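Local coordinates for protein intramolecular trans-sialidase (Macrobdella decora, PDB 3SLI) that probably catalyses an intramolecular trans-sialidase reaction, cleaving terminal sialic acid from glycoconjugates and releasing it as 2,7-anhydro-Neu5Ac, at residues A[217-222]-A[637-642]; A[473-478]-A[545-550]; A[521-526]-A[612-617]; A[577-582]-A[602-607]. All coordinates share one frame; numbering follows the deposited sequence.

Contact 1: A[217-222]-A[637-642]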
loop_
_atom_site.group_PDB
_atom_site.type_symbol
_atom_site.label_atom_id
_atom_site.label_comp_id
_atom_site.label_asym_id
_atom_site.label_seq_id
_atom_site.Cartn_x
_atom_site.Cartn_y
_atom_site.Cartn_z
ATOM N N LEU A 217 -5.477 -1.843 10.380
ATOM C CA LEU A 217 -4.969 -2.544 11.561
ATOM C C LEU A 217 -5.883 -2.190 12.729
ATOM O O LEU A 217 -6.182 -1.014 12.951
ATOM C CB LEU A 217 -3.531 -2.086 11.869
ATOM C CG LEU A 217 -2.732 -2.779 12.987
ATOM C CD1 LEU A 217 -2.330 -4.192 12.564
ATOM C CD2 LEU A 217 -1.494 -1.964 13.304
ATOM N N LEU A 218 -6.296 -3.189 13.500
ATOM C CA LEU A 218 -7.211 -2.934 14.613
ATOM C C LEU A 218 -7.081 -3.935 15.765
ATOM O O LEU A 218 -7.085 -5.145 15.547
ATOM C CB LEU A 218 -8.653 -2.963 14.087
ATOM C CG LEU A 218 -9.788 -2.685 15.083
ATOM C CD1 LEU A 218 -9.726 -1.233 15.550
ATOM C CD2 LEU A 218 -11.127 -2.985 14.428
ATOM N N THR A 219 -6.946 -3.427 16.984
ATOM C CA THR A 219 -6.865 -4.294 18.150
ATOM C C THR A 219 -8.299 -4.445 18.678
ATOM O O THR A 219 -9.010 -3.447 18.870
ATOM C CB THR A 219 -5.959 -3.696 19.241
ATOM O OG1 THR A 219 -4.630 -3.544 18.736
ATOM C CG2 THR A 219 -5.923 -4.599 20.459
ATOM N N LEU A 220 -8.740 -5.691 18.826
ATOM C CA LEU A 220 -10.080 -5.994 19.320
ATOM C C LEU A 220 -10.095 -5.949 20.852
ATOM O O LEU A 220 -9.045 -6.078 21.489
ATOM C CB LEU A 220 -10.525 -7.374 18.817
ATOM C CG LEU A 220 -10.538 -7.588 17.296
ATOM C CD1 LEU A 220 -11.120 -8.958 16.973
ATOM C CD2 LEU A 220 -11.358 -6.490 16.615
ATOM N N SER A 221 -11.277 -5.783 21.444
ATOM C CA SER A 221 -11.402 -5.727 22.904
ATOM C C SER A 221 -10.949 -7.023 23.567
ATOM O O SER A 221 -10.658 -7.041 24.758
ATOM C CB SER A 221 -12.841 -5.402 23.313
ATOM O OG SER A 221 -13.759 -6.325 22.755
ATOM N N THR A 222 -10.878 -8.093 22.779
ATOM C CA THR A 222 -10.439 -9.403 23.263
ATOM C C THR A 222 -8.906 -9.512 23.345
ATOM O O THR A 222 -8.384 -10.466 23.923
ATOM C CB THR A 222 -10.916 -10.535 22.323
ATOM O OG1 THR A 222 -10.256 -10.406 21.055
ATOM C CG2 THR A 222 -12.427 -10.462 22.106
ATOM N N ALA A 637 -2.678 1.434 15.554
ATOM C CA ALA A 637 -3.481 0.612 16.455
ATOM C C ALA A 637 -2.780 0.518 17.797
ATOM O O ALA A 637 -1.558 0.394 17.855
ATOM C CB ALA A 637 -3.690 -0.787 15.879
ATOM N N GLU A 638 -3.531 0.668 18.880
ATOM C CA GLU A 638 -2.942 0.540 20.206
ATOM C C GLU A 638 -2.946 -0.961 20.494
ATOM O O GLU A 638 -4.002 -1.598 20.460
ATOM C CB GLU A 638 -3.771 1.281 21.252
ATOM C CG GLU A 638 -3.258 1.065 22.664
ATOM C CD GLU A 638 -4.076 1.779 23.717
ATOM O OE1 GLU A 638 -4.978 2.561 23.360
ATOM O OE2 GLU A 638 -3.810 1.558 24.912
ATOM N N LEU A 639 -1.769 -1.537 20.704
ATOM C CA LEU A 639 -1.655 -2.972 20.965
ATOM C C LEU A 639 -1.997 -3.271 22.425
ATOM O O LEU A 639 -2.077 -2.353 23.238
ATOM C CB LEU A 639 -0.240 -3.455 20.608
ATOM C CG LEU A 639 0.219 -3.145 19.171
ATOM C CD1 LEU A 639 1.687 -3.507 18.994
ATOM C CD2 LEU A 639 -0.649 -3.877 18.149
ATOM N N PRO A 640 -2.271 -4.549 22.764
ATOM C CA PRO A 640 -2.608 -4.936 24.141
ATOM C C PRO A 640 -1.606 -4.437 25.187
ATOM O O PRO A 640 -1.999 -4.111 26.306
ATOM C CB PRO A 640 -2.676 -6.453 24.058
ATOM C CG PRO A 640 -3.293 -6.645 22.703
ATOM C CD PRO A 640 -2.475 -5.685 21.848
ATOM N N ASP A 641 -0.311 -4.441 24.865
ATOM C CA ASP A 641 0.665 -3.884 25.802
ATOM C C ASP A 641 0.518 -2.369 25.604
ATOM O O ASP A 641 -0.436 -1.922 24.983
ATOM C CB ASP A 641 2.109 -4.388 25.534
ATOM C CG ASP A 641 2.607 -4.133 24.101
ATOM O OD1 ASP A 641 1.970 -3.394 23.321
ATOM O OD2 ASP A 641 3.675 -4.682 23.752
ATOM N N GLY A 642 1.429 -1.551 26.090
ATOM C CA GLY A 642 1.200 -0.129 25.857
ATOM C C GLY A 642 1.495 0.381 24.446
ATOM O O GLY A 642 1.061 1.466 24.065
#

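Contact 2: A[473-478]-A[545-550]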
loop_
_atom_site.group_PDB
_atom_site.type_symbol
_atom_site.label_atom_id
_atom_site.label_comp_id
_atom_site.label_asym_id
_atom_site.label_seq_id
_atom_site.Cartn_x
_atom_site.Cartn_y
_atom_site.Cartn_z
ATOM N N ALA A 473 -24.094 6.752 22.394
ATOM C CA ALA A 473 -23.190 5.650 22.715
ATOM C C ALA A 473 -23.663 4.368 22.028
ATOM O O ALA A 473 -24.852 4.045 22.055
ATOM C CB ALA A 473 -23.122 5.447 24.222
ATOM N N GLY A 474 -22.742 3.689 21.349
ATOM C CA GLY A 474 -23.074 2.450 20.668
ATOM C C GLY A 474 -23.223 2.578 19.162
ATOM O O GLY A 474 -23.245 1.570 18.445
ATOM N N ARG A 475 -23.357 3.810 18.678
ATOM C CA ARG A 475 -23.501 4.062 17.251
ATOM C C ARG A 475 -22.199 3.712 16.520
ATOM O O ARG A 475 -21.105 4.018 17.003
ATOM C CB ARG A 475 -23.862 5.538 17.017
ATOM C CG ARG A 475 -23.903 5.958 15.556
ATOM C CD ARG A 475 -24.406 7.392 15.398
ATOM N NE ARG A 475 -25.855 7.460 15.567
ATOM C CZ ARG A 475 -26.578 8.577 15.548
ATOM N NH1 ARG A 475 -25.992 9.756 15.368
ATOM N NH2 ARG A 475 -27.897 8.506 15.679
ATOM N N LEU A 476 -22.337 3.045 15.378
ATOM C CA LEU A 476 -21.215 2.639 14.531
ATOM C C LEU A 476 -21.105 3.644 13.385
ATOM O O LEU A 476 -22.120 3.988 12.779
ATOM C CB LEU A 476 -21.500 1.255 13.925
ATOM C CG LEU A 476 -21.074 -0.056 14.594
ATOM C CD1 LEU A 476 -20.525 0.135 15.992
ATOM C CD2 LEU A 476 -22.221 -1.041 14.544
ATOM N N LEU A 477 -19.891 4.088 13.067
ATOM C CA LEU A 477 -19.690 5.039 11.970
ATOM C C LEU A 477 -18.533 4.654 11.067
ATOM O O LEU A 477 -17.471 4.234 11.541
ATOM C CB LEU A 477 -19.429 6.452 12.489
ATOM C CG LEU A 477 -20.489 7.128 13.361
ATOM C CD1 LEU A 477 -20.047 7.069 14.822
ATOM C CD2 LEU A 477 -20.673 8.581 12.914
ATOM N N VAL A 478 -18.741 4.832 9.767
ATOM C CA VAL A 478 -17.731 4.544 8.753
ATOM C C VAL A 478 -17.618 5.776 7.855
ATOM O O VAL A 478 -18.624 6.249 7.312
ATOM C CB VAL A 478 -18.115 3.309 7.874
ATOM C CG1 VAL A 478 -17.116 3.137 6.722
ATOM C CG2 VAL A 478 -18.169 2.040 8.728
ATOM N N GLY A 545 -23.495 13.147 17.348
ATOM C CA GLY A 545 -23.219 11.778 16.950
ATOM C C GLY A 545 -22.953 11.555 15.477
ATOM O O GLY A 545 -23.206 10.465 14.964
ATOM N N GLY A 546 -22.449 12.580 14.794
ATOM C CA GLY A 546 -22.149 12.451 13.377
ATOM C C GLY A 546 -23.260 12.772 12.386
ATOM O O GLY A 546 -23.104 12.530 11.182
ATOM N N GLU A 547 -24.372 13.325 12.867
ATOM C CA GLU A 547 -25.487 13.667 11.984
ATOM C C GLU A 547 -25.243 14.952 11.196
ATOM O O GLU A 547 -25.679 15.077 10.052
ATOM C CB GLU A 547 -26.795 13.718 12.775
ATOM C CG GLU A 547 -27.176 12.342 13.320
ATOM C CD GLU A 547 -28.377 12.370 14.237
ATOM O OE1 GLU A 547 -29.357 13.067 13.903
ATOM O OE2 GLU A 547 -28.345 11.688 15.285
ATOM N N THR A 548 -24.548 15.901 11.810
ATOM C CA THR A 548 -24.196 17.157 11.145
ATOM C C THR A 548 -22.748 17.474 11.522
ATOM O O THR A 548 -22.295 17.117 12.623
ATOM C CB THR A 548 -25.138 18.343 11.535
ATOM O OG1 THR A 548 -25.006 18.645 12.930
ATOM C CG2 THR A 548 -26.589 18.007 11.215
ATOM N N TRP A 549 -22.036 18.150 10.621
ATOM C CA TRP A 549 -20.629 18.492 10.825
ATOM C C TRP A 549 -20.312 19.962 10.551
ATOM O O TRP A 549 -20.906 20.585 9.662
ATOM C CB TRP A 549 -19.770 17.613 9.913
ATOM C CG TRP A 549 -19.910 16.149 10.223
ATOM C CD1 TRP A 549 -20.882 15.302 9.776
ATOM C CD2 TRP A 549 -19.084 15.387 11.111
ATOM N NE1 TRP A 549 -20.720 14.055 10.345
ATOM C CE2 TRP A 549 -19.624 14.081 11.167
ATOM C CE3 TRP A 549 -17.944 15.682 11.871
ATOM C CZ2 TRP A 549 -19.056 13.069 11.956
ATOM C CZ3 TRP A 549 -17.381 14.677 12.654
ATOM C CH2 TRP A 549 -17.939 13.385 12.689
ATOM N N SER A 550 -19.364 20.505 11.307
ATOM C CA SER A 550 -18.951 21.893 11.131
ATOM C C SER A 550 -18.168 22.044 9.829
ATOM O O SER A 550 -17.848 21.056 9.164
ATOM C CB SER A 550 -18.085 22.348 12.302
ATOM O OG SER A 550 -16.986 21.471 12.514
#

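Contact 3: A[521-526]-A[612-617]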
loop_
_atom_site.group_PDB
_atom_site.type_symbol
_atom_site.label_atom_id
_atom_site.label_comp_id
_atom_site.label_asym_id
_atom_site.label_seq_id
_atom_site.Cartn_x
_atom_site.Cartn_y
_atom_site.Cartn_z
ATOM N N MET A 521 -14.119 12.512 21.217
ATOM C CA MET A 521 -13.733 13.433 22.277
ATOM C C MET A 521 -14.219 12.876 23.617
ATOM O O MET A 521 -15.087 12.006 23.647
ATOM C CB MET A 521 -14.311 14.828 22.011
ATOM C CG MET A 521 -13.725 15.505 20.777
ATOM S SD MET A 521 -11.951 15.843 20.909
ATOM C CE MET A 521 -11.264 14.486 19.962
ATOM N N PRO A 522 -13.675 13.374 24.738
ATOM C CA PRO A 522 -14.081 12.884 26.059
ATOM C C PRO A 522 -15.581 12.807 26.327
ATOM O O PRO A 522 -16.044 11.854 26.951
ATOM C CB PRO A 522 -13.384 13.852 27.003
ATOM C CG PRO A 522 -12.116 14.144 26.280
ATOM C CD PRO A 522 -12.605 14.380 24.872
ATOM N N ASP A 523 -16.342 13.790 25.847
ATOM C CA ASP A 523 -17.785 13.809 26.080
ATOM C C ASP A 523 -18.612 13.047 25.063
ATOM O O ASP A 523 -19.842 13.021 25.158
ATOM C CB ASP A 523 -18.314 15.254 26.218
ATOM C CG ASP A 523 -18.213 16.066 24.927
ATOM O OD1 ASP A 523 -17.763 15.541 23.890
ATOM O OD2 ASP A 523 -18.590 17.255 24.951
ATOM N N GLY A 524 -17.946 12.444 24.083
ATOM C CA GLY A 524 -18.665 11.700 23.068
ATOM C C GLY A 524 -18.778 12.414 21.738
ATOM O O GLY A 524 -19.201 11.804 20.751
ATOM N N SER A 525 -18.469 13.713 21.703
ATOM C CA SER A 525 -18.523 14.444 20.442
ATOM C C SER A 525 -17.415 13.850 19.560
ATOM O O SER A 525 -16.543 13.128 20.057
ATOM C CB SER A 525 -18.352 15.957 20.644
ATOM O OG SER A 525 -17.206 16.275 21.404
ATOM N N LEU A 526 -17.440 14.140 18.268
ATOM C CA LEU A 526 -16.454 13.556 17.372
ATOM C C LEU A 526 -15.702 14.581 16.543
ATOM O O LEU A 526 -16.251 15.628 16.186
ATOM C CB LEU A 526 -17.161 12.593 16.412
ATOM C CG LEU A 526 -18.149 11.552 16.959
ATOM C CD1 LEU A 526 -18.949 10.968 15.806
ATOM C CD2 LEU A 526 -17.434 10.458 17.737
ATOM N N ASP A 612 -16.737 24.285 19.608
ATOM C CA ASP A 612 -15.490 24.914 20.041
ATOM C C ASP A 612 -15.041 24.433 21.417
ATOM O O ASP A 612 -14.083 24.964 21.982
ATOM C CB ASP A 612 -15.639 26.439 20.049
ATOM C CG ASP A 612 -15.915 27.007 18.670
ATOM O OD1 ASP A 612 -15.044 26.884 17.778
ATOM O OD2 ASP A 612 -17.011 27.575 18.476
ATOM N N LYS A 613 -15.715 23.414 21.946
ATOM C CA LYS A 613 -15.388 22.887 23.266
ATOM C C LYS A 613 -13.958 22.376 23.413
ATOM O O LYS A 613 -13.286 22.682 24.402
ATOM C CB LYS A 613 -16.374 21.787 23.664
ATOM C CG LYS A 613 -16.140 21.201 25.053
ATOM C CD LYS A 613 -17.327 20.342 25.473
ATOM C CE LYS A 613 -17.092 19.629 26.793
ATOM N NZ LYS A 613 -16.879 20.569 27.927
ATOM N N TYR A 614 -13.484 21.623 22.424
ATOM C CA TYR A 614 -12.142 21.053 22.487
ATOM C C TYR A 614 -11.134 21.595 21.480
ATOM O O TYR A 614 -11.479 21.964 20.359
ATOM C CB TYR A 614 -12.207 19.526 22.351
ATOM C CG TYR A 614 -13.037 18.832 23.412
ATOM C CD1 TYR A 614 -12.539 18.637 24.700
ATOM C CD2 TYR A 614 -14.309 18.348 23.115
ATOM C CE1 TYR A 614 -13.290 17.973 25.667
ATOM C CE2 TYR A 614 -15.067 17.684 24.071
ATOM C CZ TYR A 614 -14.553 17.494 25.342
ATOM O OH TYR A 614 -15.290 16.794 26.274
ATOM N N SER A 615 -9.873 21.576 21.888
ATOM C CA SER A 615 -8.767 22.021 21.063
ATOM C C SER A 615 -7.663 20.985 21.224
ATOM O O SER A 615 -7.339 20.591 22.344
ATOM C CB SER A 615 -8.262 23.379 21.541
ATOM O OG SER A 615 -7.191 23.823 20.730
ATOM N N VAL A 616 -7.118 20.511 20.108
ATOM C CA VAL A 616 -6.051 19.517 20.142
ATOM C C VAL A 616 -4.687 20.171 19.927
ATOM O O VAL A 616 -4.474 20.875 18.939
ATOM C CB VAL A 616 -6.277 18.420 19.068
ATOM C CG1 VAL A 616 -5.127 17.423 19.066
ATOM C CG2 VAL A 616 -7.587 17.702 19.323
ATOM N N GLU A 617 -3.786 19.975 20.883
ATOM C CA GLU A 617 -2.430 20.508 20.789
ATOM C C GLU A 617 -1.505 19.401 20.262
ATOM O O GLU A 617 -1.274 18.402 20.948
ATOM C CB GLU A 617 -1.933 20.957 22.167
ATOM C CG GLU A 617 -0.473 21.416 22.163
ATOM C CD GLU A 617 0.157 21.487 23.547
ATOM O OE1 GLU A 617 -0.494 21.086 24.542
ATOM O OE2 GLU A 617 1.322 21.937 23.630
#

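Contact 4: A[577-582]-A[602-607]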
loop_
_atom_site.group_PDB
_atom_site.type_symbol
_atom_site.label_atom_id
_atom_site.label_comp_id
_atom_site.label_asym_id
_atom_site.label_seq_id
_atom_site.Cartn_x
_atom_site.Cartn_y
_atom_site.Cartn_z
ATOM N N ASP A 577 0.823 12.818 29.315
ATOM C CA ASP A 577 1.077 14.099 29.992
ATOM C C ASP A 577 -0.184 14.500 30.772
ATOM O O ASP A 577 -0.465 15.681 30.955
ATOM C CB ASP A 577 1.460 15.213 29.004
ATOM C CG ASP A 577 2.869 15.058 28.436
ATOM O OD1 ASP A 577 3.629 14.168 28.878
ATOM O OD2 ASP A 577 3.222 15.850 27.539
ATOM N N GLY A 578 -0.949 13.502 31.207
ATOM C CA GLY A 578 -2.168 13.744 31.961
ATOM C C GLY A 578 -3.410 14.150 31.181
ATOM O O GLY A 578 -4.455 14.409 31.782
ATOM N N LYS A 579 -3.328 14.165 29.853
ATOM C CA LYS A 579 -4.460 14.571 29.022
ATOM C C LYS A 579 -4.924 13.485 28.059
ATOM O O LYS A 579 -4.174 12.553 27.763
ATOM C CB LYS A 579 -4.076 15.812 28.200
ATOM C CG LYS A 579 -3.679 17.010 29.042
ATOM C CD LYS A 579 -3.254 18.185 28.186
ATOM C CE LYS A 579 -3.012 19.414 29.058
ATOM N NZ LYS A 579 -2.444 20.575 28.307
ATOM N N PRO A 580 -6.196 13.547 27.622
ATOM C CA PRO A 580 -6.709 12.554 26.676
ATOM C C PRO A 580 -5.850 12.772 25.426
ATOM O O PRO A 580 -5.562 13.921 25.071
ATOM C CB PRO A 580 -8.141 13.030 26.428
ATOM C CG PRO A 580 -8.501 13.699 27.697
ATOM C CD PRO A 580 -7.264 14.472 28.037
ATOM N N ALA A 581 -5.461 11.702 24.746
ATOM C CA ALA A 581 -4.606 11.850 23.580
ATOM C C ALA A 581 -5.080 11.110 22.354
ATOM O O ALA A 581 -5.783 10.106 22.454
ATOM C CB ALA A 581 -3.194 11.405 23.927
ATOM N N ILE A 582 -4.732 11.648 21.188
ATOM C CA ILE A 582 -5.051 11.015 19.913
ATOM C C ILE A 582 -3.694 10.923 19.199
ATOM O O ILE A 582 -2.768 11.668 19.536
ATOM C CB ILE A 582 -6.125 11.792 19.082
ATOM C CG1 ILE A 582 -5.674 13.232 18.800
ATOM C CG2 ILE A 582 -7.453 11.789 19.835
ATOM C CD1 ILE A 582 -6.594 13.995 17.859
ATOM N N LEU A 602 -2.734 16.243 22.172
ATOM C CA LEU A 602 -3.338 16.300 23.502
ATOM C C LEU A 602 -4.624 17.116 23.452
ATOM O O LEU A 602 -4.628 18.256 22.975
ATOM C CB LEU A 602 -2.353 16.923 24.499
ATOM C CG LEU A 602 -1.356 16.004 25.226
ATOM C CD1 LEU A 602 -0.919 14.815 24.379
ATOM C CD2 LEU A 602 -0.166 16.818 25.714
ATOM N N VAL A 603 -5.715 16.517 23.924
ATOM C CA VAL A 603 -7.026 17.160 23.928
ATOM C C VAL A 603 -7.175 18.116 25.111
ATOM O O VAL A 603 -6.990 17.726 26.265
ATOM C CB VAL A 603 -8.169 16.111 23.970
ATOM C CG1 VAL A 603 -9.534 16.806 24.091
ATOM C CG2 VAL A 603 -8.124 15.224 22.721
ATOM N N ASN A 604 -7.491 19.372 24.812
ATOM C CA ASN A 604 -7.675 20.390 25.840
ATOM C C ASN A 604 -9.114 20.885 25.808
ATOM O O ASN A 604 -9.725 20.992 24.743
ATOM C CB ASN A 604 -6.746 21.593 25.610
ATOM C CG ASN A 604 -5.284 21.261 25.843
ATOM O OD1 ASN A 604 -4.816 21.231 26.977
ATOM N ND2 ASN A 604 -4.552 21.024 24.765
ATOM N N ASP A 605 -9.675 21.128 26.983
ATOM C CA ASP A 605 -11.022 21.655 27.071
ATOM C C ASP A 605 -10.792 23.171 27.109
ATOM O O ASP A 605 -10.106 23.681 28.001
ATOM C CB ASP A 605 -11.707 21.166 28.350
ATOM C CG ASP A 605 -13.173 21.533 28.397
ATOM O OD1 ASP A 605 -13.504 22.697 28.071
ATOM O OD2 ASP A 605 -13.993 20.660 28.749
ATOM N N THR A 606 -11.324 23.875 26.115
ATOM C CA THR A 606 -11.143 25.322 26.008
ATOM C C THR A 606 -12.019 26.135 26.948
ATOM O O THR A 606 -11.753 27.312 27.181
ATOM C CB THR A 606 -11.428 25.818 24.583
ATOM O OG1 THR A 606 -12.797 25.550 24.251
ATOM C CG2 THR A 606 -10.513 25.126 23.580
ATOM N N GLY A 607 -13.082 25.523 27.451
ATOM C CA GLY A 607 -13.984 26.231 28.336
ATOM C C GLY A 607 -15.230 26.655 27.584
ATOM O O GLY A 607 -16.180 27.171 28.185
#

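Contact 1: A[217-222]-A[637-642]
Thr-219 reaches the backbone carbonyl of Glu-638 and Leu-217 the small methyl of Ala-637, with Leu-218 between them turned away. Thr-219 carries the polar part. Its OG1 donates to the carbonyl O of Glu-638 at 2.7 Å, and it comes from above the carbonyl plane, 47° out of it, instead of along a lone pair. The first torsion explains the reach: OG1 lies opposite the carbonyl carbon of Thr-219 and beside its own backbone N (chi1 -61°). The other branch, CG2, is thereby aimed at the pyrrolidine of Pro-640, where it meets CD at 3.9 Å with the two side chains set obliquely.

Two residues earlier the contact is purely apolar. Leu-217 presents CG and CD2 together to Ala-637, and CD2 lies 3.6 Å from the CB of Ala-637; a single methyl suits this close approach. Phe-667 and Trp-257 also touch the buried Leu-217. Glu-638 sends its carboxylate away from the seam to Ser-573.

No backbone-to-backbone bond crosses between the segments; the backbones bond within their own sheets, Leu-218 to Ile-226 and Ala-637 to Gly-645. The touching parts, Leu-217 to Thr-219 and Ala-637 to Pro-640, run 29° apart. Edge strands 211-219 and 634-638 of an early and a late sheet, meeting in this way, are consistent with first and last blades closing the ring of a sialidase beta-propeller.

Contact 2: A[473-478]-A[545-550]
The Asp box, the Ser-X-Asp-X-Gly-X-Thr-Trp turn repeated in sialidase propellers, supplies one side of this contact: Gly-545, Gly-546 and Glu-547 of the box meet Arg-475, just before strand 476-483, and Leu-477 within it. Arg-475 bends at its third torsion (chi3 -76°), which swings the guanidinium end toward the box. There NH1 serves two acceptors lying in the guanidinium plane. It gives a nearly straight bond (163°) of 2.9 Å to the carbonyl O of Gly-545, and another of 3.0 Å to OE2 of Glu-547, whose anti lone pair it uses. NH2 grips the same OE2 at 3.2 Å from above the carboxylate plane, so the salt bridge is end-on but rests on a single oxygen, with the two flat groups turned 53° apart.

Leu-477 lays CD2 3.8 Å from the O of Gly-545 and beside the CA of Gly-546; both glycines take positive phi, and having no side chain they let Arg-475 and Leu-477 approach the turn closely. Within the box, Trp-549 NE1 bonds the O of Gly-546 at 3.0 Å, tilted from the ring plane, while Asp-544 binds Thr-548.

Arg-475 is buried, and its NE turns to Asp-494 while Tyr-492 gives a cation-pi contact. Two carboxylates and a carbonyl thus accept from its N-H groups, which would probably offset the cost of burying the charge and hold the guanidinium's rotation.

Contact 3: A[521-526]-A[612-617]
The type I beta turn from Met-521 to Gly-524, which links strands 516-520 and 526-530, packs against the ring of Tyr-614 at the start of strand 614-623. Pro-522 lies over one face of the ring: its CD sits 4.0 Å from the centroid, 25° off the normal, a CH-pi contact made by the polarised C-H next to the proline nitrogen. CG of Lys-613 lies over the opposite face, toward the rim. Met-521 comes in obliquely, its CB 3.6 Å from CE2 of Tyr-614 and its sulfur 4.6 Å from the ring centroid, a Met-aromatic contact in which the bent thioether chain runs past the ring in the opposite direction.

This is a seam between two blades of the propeller: the turn belongs to the sheet that begins with strand 516-520 and ends with strand 553-554, and Tyr-614 to an outermost strand of the sheet that follows, where Val-603 also touches Tyr-614, Met-521 and Pro-522.

At the ring edge stands Asp-523, its carboxylate almost perpendicular to the ring (87°). The chi1 of 67° places CG between its backbone N and carbonyl carbon and folds the group back over the turn, where OD1 accepts from Ser-525 N at 2.9 Å, an Asx turn, and from Ser-525 OG at 2.7 Å through its syn lone pair. The backbone N of Asp-523 makes only a weak bond, 3.2 Å, to Tyr-614 OH. OD2 of Asp-523 rests 3.4 Å from Lys-613 CE, but the amine itself turns to Asp-605.

Contact 4: A[577-582]-A[602-607]
Lys-579 sets its CG opposite the carbonyl carbon (chi1 -60°) and then runs fully extended, while Asn-604 turns its CG to the matching position beside its own N (chi1 -69°); together these torsions bring the lysine amine to the amide oxygen across the hairpin. NZ of Lys-579 donates a hydrogen bond to OD1 of Asn-604 at 2.8 Å, in the carbonyl plane and on a lone pair. On its way the lysine chain crosses Leu-602 at about a right angle, with CD 4.0 Å from the leucine CB, so its long methylene stem suits a place where one end must be apolar and the other polar.

The backbones of strands 579-587 and 596-605 pair antiparallel. Val-603 N donates an almost straight bond of 2.8 Å to Pro-580 O, and Ala-581 faces Leu-602 as a non-hydrogen-bonded pair, CA to CA 4.6 Å. The directions of the short segments make 133°, well short of strictly antiparallel. Pro-580 has no N-H to give, yet its carbonyl serves the pairing and its CB packs on the CB of Val-603 at 3.9 Å; its ring is also touched by Pro-522. The methyl of Ala-581 faces CD1 of Leu-602 at 4.1 Å, on the same face of the sheet. CD2 of that leucine reaches Asp-577, whose carboxylate bonds Tyr-620 and Lys-619.

A neutral amide thus accepts the lysine's bond without cancelling its charge. The Lys-579 to Asn-604 link is a charged-to-neutral hydrogen bond at the partly exposed margin of the hairpin, whereas Ala-581, Leu-602 and Val-603 supply the buried, apolar share.

How the contacts relate
Contact 1 closes the longest chain loop, joining strand 211-219 to strand 634-638, and the other three nest within it, consistent with a propeller ring in which early and late blades meet. Its centre lies about 21 to 23 Å from theirs, without touching them. Contacts 2 and 3 interlock along the chain, centres about 14 Å apart, and meet where Leu-526 packs on Trp-549, Gly-546 and Leu-477. Contact 4 is nested in contact 3, centres about 8 Å apart; neighbouring strands 596-605 and 614-623 meet through Tyr-614 on Val-603 and a probable hydrogen bond between Ser-615 O and Asn-604 N. Contacts 1, 2 and 3 each join parts of two different sheets, while contact 4 holds strands within a single blade.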